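Local coordinates for aspartate--tRNA(Asp/Asn) ligase (Sulfolobus tokodaii, PDB 1WYD), which attaches ATP-activated L-aspartate to both tRNA(Asp) and tRNA(Asn), acting as a homodimeric, nondiscriminating class II aminoacyl-tRNA synthetase, at the interface of chains A and B. Residues are numbered along the deposited sequence; one frame, centred on the assembly and turned at random. Chains: chain A/B, hypothetical aspartyl-tRNA synthetase.

Contact 1: the interface of chains A and B. Residues chain A 161, 175-178; chain B 173, 221, 423.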
loop_
_atom_site.group_PDB
_atom_site.type_symbol
_atom_site.label_atom_id
_atom_site.label_comp_id
_atom_site.label_asym_id
_atom_site.label_seq_id
_atom_site.Cartn_x
_atom_site.Cartn_y
_atom_site.Cartn_z
ATOM N N ILE A 161 14.676 1.725 3.395
ATOM C CA ILE A 161 16.018 2.093 3.854
ATOM C C ILE A 161 17.028 1.526 2.864
ATOM O O ILE A 161 17.002 0.320 2.579
ATOM C CB ILE A 161 16.335 1.528 5.312
ATOM C CG1 ILE A 161 15.369 2.064 6.381
ATOM C CG2 ILE A 161 17.830 1.796 5.690
ATOM C CD1 ILE A 161 15.328 1.177 7.724
ATOM N N VAL A 175 19.251 7.862 7.952
ATOM C CA VAL A 175 18.757 6.979 8.998
ATOM C C VAL A 175 19.898 6.296 9.709
ATOM O O VAL A 175 20.774 5.755 9.058
ATOM C CB VAL A 175 17.874 5.819 8.431
ATOM C CG1 VAL A 175 17.304 5.035 9.585
ATOM C CG2 VAL A 175 16.796 6.344 7.562
ATOM N N ILE A 176 19.870 6.258 11.041
ATOM C CA ILE A 176 20.925 5.570 11.783
ATOM C C ILE A 176 20.526 4.130 11.925
ATOM O O ILE A 176 19.674 3.776 12.710
ATOM C CB ILE A 176 21.273 6.242 13.190
ATOM C CG1 ILE A 176 21.439 7.750 13.062
ATOM C CG2 ILE A 176 22.564 5.627 13.813
ATOM C CD1 ILE A 176 22.231 8.135 11.824
ATOM N N TYR A 177 21.221 3.310 11.168
ATOM C CA TYR A 177 20.821 1.981 10.870
ATOM C C TYR A 177 21.946 1.053 11.308
ATOM O O TYR A 177 22.877 0.814 10.544
ATOM C CB TYR A 177 20.540 1.883 9.339
ATOM C CG TYR A 177 19.986 0.519 8.929
ATOM C CD1 TYR A 177 18.641 0.189 9.160
ATOM C CD2 TYR A 177 20.809 -0.433 8.325
ATOM C CE1 TYR A 177 18.105 -1.101 8.788
ATOM C CE2 TYR A 177 20.318 -1.695 7.983
ATOM C CZ TYR A 177 18.963 -2.020 8.223
ATOM O OH TYR A 177 18.502 -3.263 7.870
ATOM N N PHE A 178 21.848 0.528 12.530
ATOM C CA PHE A 178 22.833 -0.406 13.103
ATOM C C PHE A 178 24.266 0.087 12.874
ATOM O O PHE A 178 25.098 -0.613 12.255
ATOM C CB PHE A 178 22.678 -1.836 12.553
ATOM C CG PHE A 178 21.288 -2.433 12.757
ATOM C CD1 PHE A 178 20.907 -2.925 14.005
ATOM C CD2 PHE A 178 20.361 -2.480 11.694
ATOM C CE1 PHE A 178 19.607 -3.481 14.232
ATOM C CE2 PHE A 178 19.039 -3.053 11.872
ATOM C CZ PHE A 178 18.679 -3.555 13.163
ATOM N N PHE B 173 14.377 3.460 14.711
ATOM C CA PHE B 173 15.475 4.031 13.960
ATOM C C PHE B 173 15.458 5.546 14.006
ATOM O O PHE B 173 14.447 6.174 13.713
ATOM C CB PHE B 173 15.461 3.527 12.525
ATOM C CG PHE B 173 15.795 2.074 12.397
ATOM C CD1 PHE B 173 14.869 1.179 11.913
ATOM C CD2 PHE B 173 17.035 1.601 12.781
ATOM C CE1 PHE B 173 15.178 -0.139 11.798
ATOM C CE2 PHE B 173 17.339 0.265 12.668
ATOM C CZ PHE B 173 16.417 -0.596 12.153
ATOM N N ALA B 221 14.146 -5.903 10.120
ATOM C CA ALA B 221 14.075 -4.577 10.701
ATOM C C ALA B 221 13.060 -3.697 9.971
ATOM O O ALA B 221 12.451 -2.788 10.564
ATOM C CB ALA B 221 15.504 -3.878 10.672
ATOM N N ASP B 423 17.866 -6.328 7.798
ATOM C CA ASP B 423 18.153 -6.526 9.237
ATOM C C ASP B 423 19.567 -6.037 9.637
ATOM O O ASP B 423 20.234 -5.335 8.862
ATOM C CB ASP B 423 17.934 -7.971 9.675
ATOM C CG ASP B 423 18.858 -8.941 8.972
ATOM O OD1 ASP B 423 19.997 -8.551 8.609
ATOM O OD2 ASP B 423 18.509 -10.120 8.703
#
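B:Phe173 reaches across the dimer interface and lies against the end of strand 174-177 of chain A and A:Phe178 just after it. Its CB starts the contact, 3.8 Å from the methyl CG1 of A:Val175. CG of B:Phe173 is anti to its own carbonyl carbon (chi1 -69°), and this carries the ring along the strand toward A:Tyr177 and A:Phe178. On the way CD2 passes the backbone carbonyl O of A:Ile176 at 3.4 Å. Farther out, CE2 lies 3.7 Å from CD1 of A:Tyr177. The tyrosine carbon sits over one face of the B:Phe173 ring, offset toward its rim. On the same face, CD1 of A:Ile161 approaches more loosely, 4.2 Å from CD1 of the phenylalanine. At the tip, CZ meets CE2 of A:Phe178 at 3.6 Å. B:Phe173 gives its edge to the face of A:Phe178, toward the rim, with the ring planes 78° apart.

The two chain A rings also support each other. CD2 of A:Phe178 lies over the centre of one face of A:Tyr177, and CG2 of A:Ile161 touches the opposite face near the rim. The tyrosine ring is thus held between two neighbours of its own chain. CB of B:Ala221 comes in at the edge of A:Phe178, in the plane of its ring, 3.8 Å from CE2.

The polar end of the patch is the phenol OH of A:Tyr177. It gives a weak hydrogen bond to the backbone O of B:Asp423, at 2.9 Å. The backbone N of B:Asp423 is 3.1 Å from the same OH and can donate to it. Main-chain groups near the C-terminus of chain B therefore meet this hydroxyl, while the carboxylate of B:Asp423 points away. The site is an aromatic patch of the homodimer interface. It fastens a strand end of one catalytic domain to loops of the other.

Contact 2: the interface of chains A and B. Residues chain A 3, 6, 24, 41-42; chain B 200-201, 232.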
loop_
_atom_site.group_PDB
_atom_site.type_symbol
_atom_site.label_atom_id
_atom_site.label_comp_id
_atom_site.label_asym_id
_atom_site.label_seq_id
_atom_site.Cartn_x
_atom_site.Cartn_y
_atom_site.Cartn_z
ATOM N N ARG A 3 -24.958 0.079 17.126
ATOM C CA ARG A 3 -26.021 0.570 16.280
ATOM C C ARG A 3 -26.723 -0.619 15.654
ATOM O O ARG A 3 -26.297 -1.760 15.839
ATOM C CB ARG A 3 -25.488 1.554 15.221
ATOM C CG ARG A 3 -24.385 1.024 14.316
ATOM C CD ARG A 3 -24.171 1.845 13.047
ATOM N NE ARG A 3 -23.540 3.138 13.325
ATOM C CZ ARG A 3 -22.225 3.345 13.508
ATOM N NH1 ARG A 3 -21.332 2.352 13.434
ATOM N NH2 ARG A 3 -21.794 4.577 13.743
ATOM N N PHE A 6 -26.971 2.372 9.974
ATOM C CA PHE A 6 -26.284 3.617 9.679
ATOM C C PHE A 6 -27.335 4.646 9.213
ATOM O O PHE A 6 -28.414 4.281 8.700
ATOM C CB PHE A 6 -25.206 3.397 8.603
ATOM C CG PHE A 6 -23.956 2.677 9.098
ATOM C CD1 PHE A 6 -23.773 1.310 8.847
ATOM C CD2 PHE A 6 -22.941 3.371 9.766
ATOM C CE1 PHE A 6 -22.605 0.636 9.281
ATOM C CE2 PHE A 6 -21.768 2.716 10.207
ATOM C CZ PHE A 6 -21.601 1.341 9.967
ATOM N N TRP A 24 -21.791 10.880 16.277
ATOM C CA TRP A 24 -21.252 12.103 16.845
ATOM C C TRP A 24 -22.321 13.224 16.882
ATOM O O TRP A 24 -23.122 13.397 15.938
ATOM C CB TRP A 24 -20.059 12.547 16.005
ATOM C CG TRP A 24 -18.804 11.824 16.330
ATOM C CD1 TRP A 24 -17.903 12.137 17.324
ATOM C CD2 TRP A 24 -18.294 10.654 15.683
ATOM N NE1 TRP A 24 -16.867 11.232 17.325
ATOM C CE2 TRP A 24 -17.076 10.310 16.331
ATOM C CE3 TRP A 24 -18.735 9.852 14.615
ATOM C CZ2 TRP A 24 -16.277 9.208 15.929
ATOM C CZ3 TRP A 24 -17.938 8.729 14.227
ATOM C CH2 TRP A 24 -16.735 8.425 14.892
ATOM N N ASP A 41 -22.328 10.113 11.372
ATOM C CA ASP A 41 -21.534 8.882 11.357
ATOM C C ASP A 41 -20.917 8.747 9.981
ATOM O O ASP A 41 -21.046 9.677 9.167
ATOM C CB ASP A 41 -22.386 7.671 11.742
ATOM C CG ASP A 41 -23.420 7.301 10.690
ATOM O OD1 ASP A 41 -24.356 6.525 11.068
ATOM O OD2 ASP A 41 -23.382 7.690 9.484
ATOM N N LYS A 42 -20.278 7.601 9.697
ATOM C CA LYS A 42 -19.576 7.437 8.434
ATOM C C LYS A 42 -20.445 7.660 7.167
ATOM O O LYS A 42 -19.930 8.044 6.101
ATOM C CB LYS A 42 -18.771 6.110 8.414
ATOM C CG LYS A 42 -19.530 4.844 7.949
ATOM C CD LYS A 42 -18.625 3.595 7.952
ATOM C CE LYS A 42 -18.135 3.243 6.546
ATOM N NZ LYS A 42 -16.901 4.045 6.168
ATOM N N GLU B 200 -14.510 6.213 10.957
ATOM C CA GLU B 200 -14.924 4.902 11.503
ATOM C C GLU B 200 -14.165 3.634 11.075
ATOM O O GLU B 200 -13.767 2.826 11.926
ATOM C CB GLU B 200 -16.412 4.671 11.309
ATOM C CG GLU B 200 -17.257 5.459 12.293
ATOM C CD GLU B 200 -18.739 5.184 12.175
ATOM O OE1 GLU B 200 -19.208 4.141 12.644
ATOM O OE2 GLU B 200 -19.431 6.044 11.618
ATOM N N ARG B 201 -13.985 3.426 9.777
ATOM C CA ARG B 201 -13.479 2.124 9.322
ATOM C C ARG B 201 -12.300 2.258 8.390
ATOM O O ARG B 201 -12.493 2.638 7.262
ATOM C CB ARG B 201 -14.611 1.301 8.655
ATOM C CG ARG B 201 -15.790 1.039 9.608
ATOM C CD ARG B 201 -16.815 -0.036 9.096
ATOM N NE ARG B 201 -17.686 -0.579 10.161
ATOM C CZ ARG B 201 -18.681 -1.469 9.951
ATOM N NH1 ARG B 201 -18.979 -1.883 8.710
ATOM N NH2 ARG B 201 -19.391 -1.925 10.982
ATOM N N PHE B 232 -16.752 1.575 16.895
ATOM C CA PHE B 232 -17.945 0.885 17.427
ATOM C C PHE B 232 -17.812 -0.610 17.276
ATOM O O PHE B 232 -18.678 -1.282 16.732
ATOM C CB PHE B 232 -19.258 1.421 16.815
ATOM C CG PHE B 232 -19.395 2.913 16.933
ATOM C CD1 PHE B 232 -19.118 3.739 15.847
ATOM C CD2 PHE B 232 -19.746 3.495 18.141
ATOM C CE1 PHE B 232 -19.218 5.134 15.965
ATOM C CE2 PHE B 232 -19.852 4.883 18.263
ATOM C CZ PHE B 232 -19.591 5.708 17.176
#
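B:Glu200 pushes its carboxylate into chain A, and the two oxygens find different partners. The chain beyond CG is extended (chi2 -177°), which carries the acid between A:Arg3 and the backbone of A:Lys42. A:Arg3 comes from the opposite direction. Its NH2 makes a salt bridge to OE1 at 2.8 Å, and NH1 adds a weak hydrogen bond to the same oxygen. Both bonds are bent. The guanidinium and carboxylate planes are 36° apart. NH2 meets OE1 on the syn side but out of the carboxylate plane, and OE1 lies out of the guanidinium plane too, so this is not a flat, two-oxygen pairing. OE2 accepts a hydrogen bond from the backbone N of A:Lys42 at 2.6 Å, nearly along its C-O axis. The carboxylate is thus gripped at both oxygens.

Flat groups line this acid. The ring of A:Phe6 presents its edge to OE1, while CD of A:Arg3 lies over the centre of one ring face. A bend at chi3 (72°) keeps the guanidinium over the rim of this ring, with CE2 of A:Phe6 under one face, and brings its NH groups to the glutamate. A:Trp24 also meets the glutamate with its edge, CZ3 lying 3.9 Å from CG. B:Phe232 stands nearly upright to the A:Arg3 guanidinium, with its CE1 3.4 Å from NH2.

B:Arg201, the next residue, runs extended from CG to NE and diverges from the glutamate toward A:Phe6. CZ of A:Phe6 points edge-on at the centre of its guanidinium face, 4.1 Å from the arginine CZ. The aliphatic chain of A:Lys42 crosses B:Arg201 at about a right angle.

A:Arg3 would probably favour an ionised glutamate, although the nearby carboxylate of A:Asp41 would oppose it. In the fold, A:Trp24 belongs to strand 18-31 of the anticodon-binding OB domain, and A:Lys42 follows strand 34-41. B:Glu200 sits between helix 189-199 and strand 201-209 of the partner's catalytic domain, where the OB domain docks.

Contacts 1 and 2 are about 39 Å apart, between the centres of their C-alpha atoms. They share no residue or secondary-structure element. Both belong to the same two-fold dimer interface, and each recurs with the chains exchanged. Contact 1 joins the catalytic domains through aromatic packing and a tyrosine hydroxyl. Contact 2 joins the OB domain of one subunit to the catalytic domain of the other, through a glutamate's polar bonds and flat-group packing. Together they tie both domains of a subunit to its partner. This may fix the anticodon-binding domain relative to the catalytic core, though the structure alone does not show an effect on tRNA binding.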